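Local coordinates for probable glutamine-binding lipoprotein GlnH (GLNBP) (Mycobacterium tuberculosis, PDB 6H20) that binds amino acids such as aspartate, asparagine and glutamate as a family 3 solute-binding lipoprotein, and probably signals their availability to protein kinase G to control glutamate metabolism, at residues A[138-144]-A[229-235]; A[258-264]-A[277-283]; A[60-64]-A[214-219]; A[75-81]-A[266-271]. Residue numbers count along the deposited sequence, not the author numbering.

Contact 1 (A[138-144]-A[229-235]); sequences YLDANQR and DMADQPY
Two strands linking the lobes of the solute-binding fold pair antiparallel in segments 138-144 and 229-235; the axes of strands 139-144 and 232-235 come within 4.4 Å at 149°. A141 and Q233 are a hydrogen-bonded pair (A141 N to Q233 O 2.9 Å, Q233 N to A141 O 2.8 Å), flanked by the non-hydrogen-bonded pairs D140–P234 and N142–D232. At such a position proline's missing amide proton costs no bond to D140. Y138 N donates to Y235 O and Q143 N to A231 O, both at 2.9 Å. The t rotamer of N142 lets its OD1 take A231 N at 2.9 Å. Y235 CB makes a CH-pi contact over the face of the Y138 ring (chi1 p), 3.9 Å from that ring's centroid; the Y138 hydroxyl bonds D78. Y235, chi1 m, touches the bound asparagine and bonds D209 through its hydroxyl, small A141 fitting beside its ring. Q233 (m, m) turns OE1 to S123 and T171; a water bridges its NE2 to Q143 OE1, 2.9 Å from each.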
# COMPACT_ATOMS: atom_id res chain seq x y z
N TYR A 138 -0.64 9.15 4.05
CA TYR A 138 0.81 9.31 4.21
C TYR A 138 1.60 9.21 2.91
O TYR A 138 2.80 9.54 2.90
CB TYR A 138 1.37 8.34 5.27
CG TYR A 138 1.41 6.87 4.87
CD1 TYR A 138 2.49 6.35 4.17
CD2 TYR A 138 0.38 6.01 5.23
CE1 TYR A 138 2.53 5.01 3.83
CE2 TYR A 138 0.41 4.66 4.88
CZ TYR A 138 1.50 4.18 4.17
OH TYR A 138 1.52 2.85 3.83
N LEU A 139 0.97 8.82 1.81
CA LEU A 139 1.61 8.81 0.51
C LEU A 139 0.50 8.67 -0.51
O LEU A 139 -0.43 7.90 -0.28
CB LEU A 139 2.57 7.62 0.39
CG LEU A 139 3.44 7.57 -0.87
CD1 LEU A 139 4.43 8.72 -0.86
CD2 LEU A 139 4.18 6.24 -0.94
N ASP A 140 0.58 9.41 -1.61
CA ASP A 140 -0.46 9.37 -2.64
C ASP A 140 0.13 8.82 -3.93
O ASP A 140 0.95 9.48 -4.58
CB ASP A 140 -1.06 10.75 -2.87
CG ASP A 140 -2.26 10.71 -3.78
OD1 ASP A 140 -3.09 9.78 -3.62
OD2 ASP A 140 -2.39 11.60 -4.66
N ALA A 141 -0.29 7.62 -4.31
CA ALA A 141 0.19 6.96 -5.51
C ALA A 141 -0.92 6.92 -6.56
O ALA A 141 -2.05 7.37 -6.33
CB ALA A 141 0.69 5.55 -5.17
N ASN A 142 -0.59 6.42 -7.75
CA ASN A 142 -1.62 6.29 -8.77
C ASN A 142 -1.34 5.05 -9.61
O ASN A 142 -0.18 4.77 -9.95
CB ASN A 142 -1.70 7.51 -9.68
CG ASN A 142 -3.10 7.71 -10.25
OD1 ASN A 142 -3.58 6.89 -11.04
ND2 ASN A 142 -3.76 8.80 -9.85
N GLN A 143 -2.42 4.33 -9.95
CA GLN A 143 -2.28 3.08 -10.70
C GLN A 143 -1.79 3.35 -12.12
O GLN A 143 -2.36 4.18 -12.83
CB GLN A 143 -3.63 2.36 -10.75
CG GLN A 143 -3.54 1.00 -11.47
CD GLN A 143 -4.73 0.11 -11.13
OE1 GLN A 143 -5.55 0.44 -10.28
NE2 GLN A 143 -4.84 -1.03 -11.82
N ARG A 144 -0.75 2.62 -12.54
CA ARG A 144 -0.24 2.72 -13.91
C ARG A 144 0.04 1.31 -14.44
O ARG A 144 -0.43 0.31 -13.88
CB ARG A 144 0.97 3.67 -13.99
CG ARG A 144 0.62 5.10 -13.58
CD ARG A 144 1.77 6.07 -13.82
NE ARG A 144 2.03 6.24 -15.24
CZ ARG A 144 3.11 6.83 -15.73
NH1 ARG A 144 4.03 7.31 -14.91
NH2 ARG A 144 3.28 6.95 -17.05
N ASP A 229 -2.47 8.05 -15.47
CA ASP A 229 -2.96 7.74 -14.14
C ASP A 229 -4.32 7.06 -14.27
O ASP A 229 -5.25 7.62 -14.87
CB ASP A 229 -3.09 9.04 -13.34
CG ASP A 229 -1.75 9.56 -12.86
OD1 ASP A 229 -0.73 8.85 -12.95
OD2 ASP A 229 -1.73 10.70 -12.36
N MET A 230 -4.45 5.84 -13.75
CA MET A 230 -5.66 5.05 -13.92
C MET A 230 -6.58 5.07 -12.71
O MET A 230 -7.76 4.73 -12.85
CB MET A 230 -5.31 3.58 -14.20
CG MET A 230 -4.52 3.37 -15.49
SD MET A 230 -3.85 1.70 -15.60
CE MET A 230 -5.34 0.73 -15.62
N ALA A 231 -6.08 5.47 -11.54
CA ALA A 231 -6.86 5.46 -10.30
C ALA A 231 -6.01 5.92 -9.14
O ALA A 231 -4.95 5.34 -8.88
CB ALA A 231 -7.37 4.05 -9.99
N ASP A 232 -6.47 6.93 -8.41
CA ASP A 232 -5.75 7.42 -7.25
C ASP A 232 -5.66 6.35 -6.16
O ASP A 232 -6.59 5.56 -5.96
CB ASP A 232 -6.50 8.63 -6.68
CG ASP A 232 -5.80 9.24 -5.51
OD1 ASP A 232 -4.60 9.57 -5.67
OD2 ASP A 232 -6.43 9.41 -4.43
N GLN A 233 -4.53 6.35 -5.45
CA GLN A 233 -4.25 5.37 -4.40
C GLN A 233 -3.68 6.10 -3.20
O GLN A 233 -2.46 6.20 -3.01
CB GLN A 233 -3.26 4.31 -4.90
CG GLN A 233 -3.65 3.69 -6.24
CD GLN A 233 -4.90 2.81 -6.18
OE1 GLN A 233 -5.22 2.23 -5.15
NE2 GLN A 233 -5.60 2.71 -7.30
N PRO A 234 -4.55 6.64 -2.35
CA PRO A 234 -4.06 7.36 -1.16
C PRO A 234 -3.82 6.40 -0.00
O PRO A 234 -4.78 5.82 0.52
CB PRO A 234 -5.20 8.35 -0.87
CG PRO A 234 -6.47 7.61 -1.37
CD PRO A 234 -6.02 6.60 -2.43
N TYR A 235 -2.57 6.22 0.39
CA TYR A 235 -2.24 5.23 1.42
C TYR A 235 -2.58 5.74 2.81
O TYR A 235 -2.27 6.88 3.17
CB TYR A 235 -0.74 4.94 1.42
CG TYR A 235 -0.20 4.23 0.19
CD1 TYR A 235 -1.03 3.81 -0.84
CD2 TYR A 235 1.15 4.01 0.08
CE1 TYR A 235 -0.49 3.15 -1.97
CE2 TYR A 235 1.69 3.36 -1.02
CZ TYR A 235 0.87 2.94 -2.04
OH TYR A 235 1.44 2.29 -3.13
O HOH W 1 -2.96 10.39 -7.64
O HOH W 2 -7.67 1.00 -8.35

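Contact 2 (A[258-264]-A[277-283]); sequences RNDGTWN and APAPPTP
A proline-rich tail in extended, polyproline-like conformation (phi -57 to -80°, psi 127 to 177°) crosses the junction of two helices. Helix 244-259 ends just before D260, whose OD1 accepts T262 N at 2.9 Å in an Asx turn; G261, with positive phi (92°), is the N-cap of helix 262-270. Along the tail, A277 faces N264, their CA atoms 6.8 Å apart. P278 puts its O 3.6 Å from W263 CZ3, and A279 points away. P280 sits on the W263 indole (chi1 t, chi2 95°), its CA 3.8 Å from the six-membered ring centroid, with its CB 3.7 Å from R258 CG. P281 meets the same indole, CD to W263 CZ2 3.6 Å, and its O lies 2.9 Å from R258 NE. T282 turns away; P283 CG lies over one face of the R258 guanidinium, 3.7 Å from R258 NH1. R258 NH2 bonds V137 O and W263 NE1 bonds Y138 O. Ring faces and aliphatic surface thus hold the C-terminal tail on the helix junction, a fit governed mostly by shape.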
# COMPACT_ATOMS: atom_id res chain seq x y z
N ARG A 258 5.46 14.85 8.83
CA ARG A 258 5.30 15.78 7.71
C ARG A 258 6.01 17.09 7.97
O ARG A 258 6.43 17.77 7.02
CB ARG A 258 3.83 16.07 7.43
CG ARG A 258 3.05 14.88 6.88
CD ARG A 258 1.71 15.36 6.36
NE ARG A 258 0.76 14.27 6.16
CZ ARG A 258 -0.10 13.84 7.09
NH1 ARG A 258 -0.12 14.39 8.31
NH2 ARG A 258 -0.94 12.85 6.81
N ASN A 259 6.17 17.47 9.24
CA ASN A 259 6.65 18.80 9.58
C ASN A 259 8.07 18.82 10.13
O ASN A 259 8.68 19.90 10.17
CB ASN A 259 5.70 19.43 10.60
CG ASN A 259 4.45 19.92 9.96
OD1 ASN A 259 4.45 20.98 9.31
ND2 ASN A 259 3.37 19.16 10.07
N ASP A 260 8.61 17.69 10.57
CA ASP A 260 9.93 17.68 11.18
C ASP A 260 11.02 17.19 10.24
O ASP A 260 12.15 16.97 10.69
CB ASP A 260 9.93 16.92 12.52
CG ASP A 260 9.93 15.40 12.38
OD1 ASP A 260 9.91 14.86 11.24
OD2 ASP A 260 9.95 14.72 13.43
N GLY A 261 10.70 17.01 8.96
CA GLY A 261 11.67 16.58 7.98
C GLY A 261 11.74 15.08 7.78
O GLY A 261 12.40 14.63 6.83
N THR A 262 11.09 14.29 8.64
CA THR A 262 11.24 12.83 8.56
C THR A 262 10.60 12.27 7.30
O THR A 262 11.17 11.41 6.63
CB THR A 262 10.63 12.17 9.79
OG1 THR A 262 11.32 12.61 10.97
CG2 THR A 262 10.77 10.65 9.69
N TRP A 263 9.41 12.76 6.94
CA TRP A 263 8.75 12.28 5.73
C TRP A 263 9.63 12.53 4.51
O TRP A 263 9.83 11.64 3.68
CB TRP A 263 7.39 12.94 5.57
CG TRP A 263 6.53 12.31 4.54
CD1 TRP A 263 5.58 11.36 4.74
CD2 TRP A 263 6.54 12.57 3.12
NE1 TRP A 263 4.99 11.01 3.55
CE2 TRP A 263 5.55 11.73 2.54
CE3 TRP A 263 7.27 13.43 2.30
CZ2 TRP A 263 5.29 11.73 1.17
CZ3 TRP A 263 7.00 13.42 0.93
CH2 TRP A 263 6.02 12.58 0.39
N ASN A 264 10.18 13.74 4.40
CA ASN A 264 11.06 14.05 3.28
C ASN A 264 12.26 13.11 3.25
O ASN A 264 12.67 12.63 2.17
CB ASN A 264 11.53 15.50 3.40
CG ASN A 264 12.43 15.91 2.26
OD1 ASN A 264 11.96 16.20 1.15
ND2 ASN A 264 13.73 15.94 2.51
N ALA A 277 11.14 14.74 -4.45
CA ALA A 277 10.11 14.58 -3.44
C ALA A 277 9.05 15.68 -3.59
O ALA A 277 9.41 16.85 -3.76
CB ALA A 277 10.73 14.66 -2.05
N PRO A 278 7.77 15.34 -3.58
CA PRO A 278 6.73 16.36 -3.51
C PRO A 278 6.60 16.80 -2.05
O PRO A 278 7.28 16.29 -1.17
CB PRO A 278 5.49 15.60 -3.95
CG PRO A 278 5.70 14.22 -3.39
CD PRO A 278 7.21 13.98 -3.51
N ALA A 279 5.72 17.77 -1.83
CA ALA A 279 5.30 18.04 -0.46
C ALA A 279 4.59 16.80 0.06
O ALA A 279 3.99 16.05 -0.71
CB ALA A 279 4.34 19.22 -0.44
N PRO A 280 4.64 16.55 1.37
CA PRO A 280 3.86 15.44 1.92
C PRO A 280 2.39 15.67 1.65
O PRO A 280 1.93 16.82 1.53
CB PRO A 280 4.17 15.50 3.42
CG PRO A 280 5.36 16.36 3.58
CD PRO A 280 5.39 17.29 2.40
N PRO A 281 1.61 14.60 1.54
CA PRO A 281 0.16 14.76 1.34
C PRO A 281 -0.43 15.58 2.48
O PRO A 281 -0.05 15.42 3.64
CB PRO A 281 -0.37 13.32 1.36
CG PRO A 281 0.80 12.45 1.22
CD PRO A 281 2.00 13.19 1.69
N THR A 282 -1.33 16.49 2.13
CA THR A 282 -1.95 17.33 3.15
C THR A 282 -3.03 16.54 3.88
O THR A 282 -3.90 15.94 3.24
CB THR A 282 -2.57 18.56 2.49
OG1 THR A 282 -1.53 19.35 1.89
CG2 THR A 282 -3.31 19.41 3.51
N PRO A 283 -2.99 16.48 5.21
CA PRO A 283 -4.00 15.71 5.95
C PRO A 283 -5.35 16.40 5.90
O PRO A 283 -5.45 17.63 5.86
CB PRO A 283 -3.46 15.69 7.38
CG PRO A 283 -2.65 16.96 7.48
CD PRO A 283 -2.00 17.09 6.12

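Contact 3 (A[60-64]-A[214-219]); sequences GSNLF and AGLVEE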
# COMPACT_ATOMS: atom_id res chain seq x y z
N GLY A 60 6.69 -8.72 0.05
CA GLY A 60 6.49 -8.77 -1.38
C GLY A 60 6.54 -7.45 -2.13
O GLY A 60 6.29 -7.44 -3.35
N SER A 61 6.87 -6.34 -1.47
CA SER A 61 6.80 -5.01 -2.08
C SER A 61 8.16 -4.32 -1.91
O SER A 61 8.39 -3.61 -0.93
CB SER A 61 5.65 -4.18 -1.48
OG SER A 61 4.38 -4.76 -1.80
N ASN A 62 9.04 -4.51 -2.89
CA ASN A 62 10.31 -3.79 -2.88
C ASN A 62 10.05 -2.29 -2.74
O ASN A 62 9.09 -1.76 -3.30
CB ASN A 62 11.06 -4.04 -4.19
CG ASN A 62 12.48 -3.50 -4.13
OD1 ASN A 62 13.13 -3.53 -3.08
ND2 ASN A 62 12.96 -2.98 -5.25
N LEU A 63 10.92 -1.63 -1.98
CA LEU A 63 10.90 -0.22 -1.59
C LEU A 63 9.94 0.07 -0.45
O LEU A 63 10.01 1.16 0.12
CB LEU A 63 10.61 0.76 -2.73
CG LEU A 63 11.54 0.60 -3.94
CD1 LEU A 63 11.16 1.68 -4.96
CD2 LEU A 63 13.00 0.69 -3.52
N PHE A 64 9.04 -0.85 -0.09
CA PHE A 64 7.99 -0.61 0.89
C PHE A 64 8.04 -1.56 2.07
O PHE A 64 8.07 -1.10 3.22
CB PHE A 64 6.61 -0.63 0.21
CG PHE A 64 6.35 0.63 -0.56
CD1 PHE A 64 5.81 1.74 0.08
CD2 PHE A 64 6.75 0.75 -1.88
CE1 PHE A 64 5.63 2.91 -0.59
CE2 PHE A 64 6.59 1.94 -2.57
CZ PHE A 64 6.01 3.03 -1.91
N ALA A 214 7.45 1.00 -9.44
CA ALA A 214 8.83 1.49 -9.40
C ALA A 214 9.74 0.54 -8.63
O ALA A 214 10.91 0.36 -9.00
CB ALA A 214 8.86 2.89 -8.78
N GLY A 215 9.22 -0.10 -7.58
CA GLY A 215 10.00 -1.11 -6.88
C GLY A 215 10.32 -2.29 -7.77
O GLY A 215 11.41 -2.87 -7.70
N LEU A 216 9.36 -2.67 -8.63
CA LEU A 216 9.62 -3.76 -9.58
C LEU A 216 10.64 -3.34 -10.63
O LEU A 216 11.50 -4.15 -11.02
CB LEU A 216 8.30 -4.21 -10.22
CG LEU A 216 7.24 -4.69 -9.24
CD1 LEU A 216 6.06 -5.22 -10.02
CD2 LEU A 216 7.80 -5.75 -8.29
N VAL A 217 10.58 -2.09 -11.10
CA VAL A 217 11.57 -1.60 -12.06
C VAL A 217 12.97 -1.63 -11.45
O VAL A 217 13.95 -1.94 -12.14
CB VAL A 217 11.22 -0.18 -12.54
CG1 VAL A 217 12.38 0.44 -13.34
CG2 VAL A 217 9.96 -0.20 -13.37
N GLU A 218 13.09 -1.30 -10.17
CA GLU A 218 14.40 -1.31 -9.54
C GLU A 218 15.00 -2.71 -9.55
O GLU A 218 16.23 -2.86 -9.64
CB GLU A 218 14.32 -0.78 -8.11
CG GLU A 218 13.92 0.67 -8.01
CD GLU A 218 15.06 1.57 -7.58
OE1 GLU A 218 16.23 1.23 -7.87
OE2 GLU A 218 14.79 2.62 -6.96
N GLU A 219 14.16 -3.74 -9.49
CA GLU A 219 14.65 -5.11 -9.57
C GLU A 219 14.89 -5.56 -11.00
O GLU A 219 15.69 -6.48 -11.21
CB GLU A 219 13.66 -6.05 -8.89
CG GLU A 219 13.59 -5.83 -7.38
CD GLU A 219 12.49 -6.60 -6.68
OE1 GLU A 219 12.80 -7.30 -5.69
OE2 GLU A 219 11.32 -6.51 -7.11
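A type II turn meets a helix here. Residues 60-64, a loop after strand 53-57 of one lobe, press against helix 210-219 of the other, so the contact spans the two lobes of the binding-protein fold, an arrangement consistent with the closed, ligand-bound state. G60 stands back from the helix, its N bonded to the D58 carboxylate. S61 points its side chain away, while its O opens the turn. N62, the first corner residue (phi/psi -53/142°), is the polar link: in the t rotamer it points at the helix and gives ND2 to G215 O, 2.9 Å and almost straight at 176°. A short amide suits this job, because backbone and helix come close, with the CA atoms of N62 and G215 only 4.8 Å apart. An ideal CB on residue 215 would sit 2.3 Å from N62 O, which explains why glycine fits. L63 (79/-13°) takes the positive-phi place that glycine often fills and supplies the apolar half, CD1 resting 3.6 Å from G215 CA and 4.2 Å from E218 CG. F64 closes the turn, its N donating to S61 O at 3.0 Å, and turns its ring to L139 and L271. The carbonyl that N62 finds still receives, weakly, its own helical bond, E219 N lying 3.4 Å from G215 O.

Contact 4 (A[75-81]-A[266-271]); sequences TGFDVDI and LYRKWL
D80 collects two donors on a single oxygen: K269 NZ forms a salt bridge to its OD2 at 2.8 Å, and W270 NE1 donates to the same OD2 at 2.8 Å and 174°. The m rotamer of D80 and the fully extended lysine make this possible. The bonds join the start of helix 77-90 to the end of helix 262-270, distant in sequence but within one lobe of the binding-protein fold; the axes of 77-81 and 266-270 approach to 10.3 Å at 153°, near-antiparallel, and the F77 and W270 CA atoms lie 6.0 Å apart. G76, the N-cap, makes a CH-pi contact through CA over the W270 indole (chi1 m), 3.5 Å from the centroid of its six-membered ring; at its backbone angles (130/173°) a CB would jam against T75 O, which explains the glycine. F77 (chi1 t) packs CE2 3.8 Å from L266 CB, and I81 CD1 meets L266 CD1 at 4.0 Å. Over one face of the F77 ring sits L271 CD1, 4.2 Å from its centroid.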
# COMPACT_ATOMS: atom_id res chain seq x y z
N THR A 75 12.62 -4.12 5.69
CA THR A 75 12.87 -2.70 5.52
C THR A 75 11.99 -2.17 4.40
O THR A 75 11.27 -2.92 3.74
CB THR A 75 14.37 -2.44 5.29
OG1 THR A 75 14.65 -1.04 5.42
CG2 THR A 75 14.81 -2.94 3.92
N GLY A 76 12.06 -0.86 4.20
CA GLY A 76 11.25 -0.19 3.20
C GLY A 76 10.54 1.02 3.77
O GLY A 76 10.55 1.28 4.97
N PHE A 77 9.90 1.76 2.86
CA PHE A 77 9.17 2.98 3.24
C PHE A 77 8.08 2.69 4.27
O PHE A 77 7.94 3.42 5.26
CB PHE A 77 8.57 3.62 1.99
CG PHE A 77 7.94 4.97 2.21
CD1 PHE A 77 6.59 5.07 2.49
CD2 PHE A 77 8.69 6.13 2.11
CE1 PHE A 77 5.99 6.30 2.68
CE2 PHE A 77 8.09 7.38 2.30
CZ PHE A 77 6.73 7.45 2.59
N ASP A 78 7.29 1.63 4.05
CA ASP A 78 6.21 1.30 4.98
C ASP A 78 6.76 0.85 6.33
O ASP A 78 6.20 1.20 7.38
CB ASP A 78 5.30 0.22 4.40
CG ASP A 78 4.24 0.78 3.45
OD1 ASP A 78 3.93 1.99 3.51
OD2 ASP A 78 3.68 -0.04 2.70
N VAL A 79 7.84 0.06 6.33
CA VAL A 79 8.50 -0.32 7.58
C VAL A 79 8.92 0.92 8.36
O VAL A 79 8.73 1.00 9.58
CB VAL A 79 9.70 -1.23 7.26
CG1 VAL A 79 10.46 -1.54 8.53
CG2 VAL A 79 9.22 -2.49 6.57
N ASP A 80 9.48 1.90 7.66
CA ASP A 80 9.97 3.11 8.32
C ASP A 80 8.82 3.96 8.84
O ASP A 80 8.93 4.53 9.93
CB ASP A 80 10.89 3.88 7.38
CG ASP A 80 12.25 3.22 7.22
OD1 ASP A 80 12.60 2.33 8.03
OD2 ASP A 80 12.98 3.60 6.28
N ILE A 81 7.71 4.04 8.09
CA ILE A 81 6.52 4.74 8.58
C ILE A 81 6.04 4.10 9.88
O ILE A 81 5.79 4.79 10.88
CB ILE A 81 5.41 4.75 7.51
CG1 ILE A 81 5.79 5.64 6.33
CG2 ILE A 81 4.09 5.20 8.15
CD1 ILE A 81 5.81 7.15 6.64
N LEU A 266 12.44 10.06 4.42
CA LEU A 266 12.02 8.72 4.02
C LEU A 266 11.73 8.65 2.53
O LEU A 266 12.04 7.63 1.89
CB LEU A 266 10.80 8.29 4.83
CG LEU A 266 11.06 8.10 6.32
CD1 LEU A 266 9.78 7.65 7.02
CD2 LEU A 266 12.18 7.09 6.56
N TYR A 267 11.11 9.68 1.95
CA TYR A 267 10.90 9.71 0.51
C TYR A 267 12.23 9.66 -0.23
O TYR A 267 12.40 8.90 -1.18
CB TYR A 267 10.12 10.96 0.09
CG TYR A 267 9.53 10.86 -1.31
CD1 TYR A 267 10.30 11.12 -2.45
CD2 TYR A 267 8.21 10.49 -1.50
CE1 TYR A 267 9.76 11.02 -3.73
CE2 TYR A 267 7.66 10.38 -2.76
CZ TYR A 267 8.43 10.64 -3.87
OH TYR A 267 7.85 10.53 -5.11
N ARG A 268 13.19 10.48 0.20
CA ARG A 268 14.49 10.48 -0.46
C ARG A 268 15.21 9.16 -0.27
O ARG A 268 15.96 8.72 -1.14
CB ARG A 268 15.32 11.67 0.04
CG ARG A 268 14.74 13.02 -0.37
CD ARG A 268 15.68 14.20 -0.05
NE ARG A 268 16.28 14.09 1.27
CZ ARG A 268 17.50 13.63 1.51
NH1 ARG A 268 18.26 13.23 0.49
NH2 ARG A 268 17.96 13.56 2.75
N LYS A 269 14.97 8.48 0.86
CA LYS A 269 15.64 7.21 1.11
C LYS A 269 15.13 6.12 0.17
O LYS A 269 15.91 5.28 -0.30
CB LYS A 269 15.40 6.81 2.57
CG LYS A 269 15.99 5.49 3.02
CD LYS A 269 15.78 5.33 4.53
CE LYS A 269 16.19 3.97 5.05
NZ LYS A 269 15.72 3.81 6.46
N TRP A 270 13.83 6.14 -0.15
CA TRP A 270 13.18 5.01 -0.80
C TRP A 270 12.66 5.27 -2.20
O TRP A 270 12.60 4.34 -3.01
CB TRP A 270 12.02 4.49 0.07
CG TRP A 270 12.51 3.86 1.34
CD1 TRP A 270 12.32 4.32 2.63
CD2 TRP A 270 13.30 2.68 1.45
NE1 TRP A 270 12.94 3.48 3.52
CE2 TRP A 270 13.55 2.46 2.82
CE3 TRP A 270 13.81 1.76 0.52
CZ2 TRP A 270 14.29 1.38 3.28
CZ3 TRP A 270 14.56 0.69 0.98
CH2 TRP A 270 14.78 0.50 2.35
N LEU A 271 12.24 6.50 -2.52
CA LEU A 271 11.34 6.72 -3.64
C LEU A 271 11.87 7.69 -4.69
O LEU A 271 11.09 8.13 -5.55
CB LEU A 271 9.97 7.20 -3.14
CG LEU A 271 9.27 6.24 -2.17
CD1 LEU A 271 7.89 6.77 -1.78
CD2 LEU A 271 9.17 4.84 -2.74

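In the fold
Contact 4 is the most buried and contact 2 lies at the surface, its centre about 17 Å from the centre of the chain; contacts 1 and 3 are partly buried and join the two lobes. Contacts 2 and 4 share helix 262-270, through W263 in contact 2 and mainly L266, K269 and W270 in contact 4. Chemistry follows place: backbone bonding in the linking strands of contact 1, which reach the ligand pocket; a lone amide bond across the lobes in contact 3; a charged pair over an apolar core in contact 4; and prolines against an indole and an arginine in contact 2. Side chains tie them together: L139 of contact 1 touches F64 of contact 3, L271 of contact 4 and W263 of contact 2.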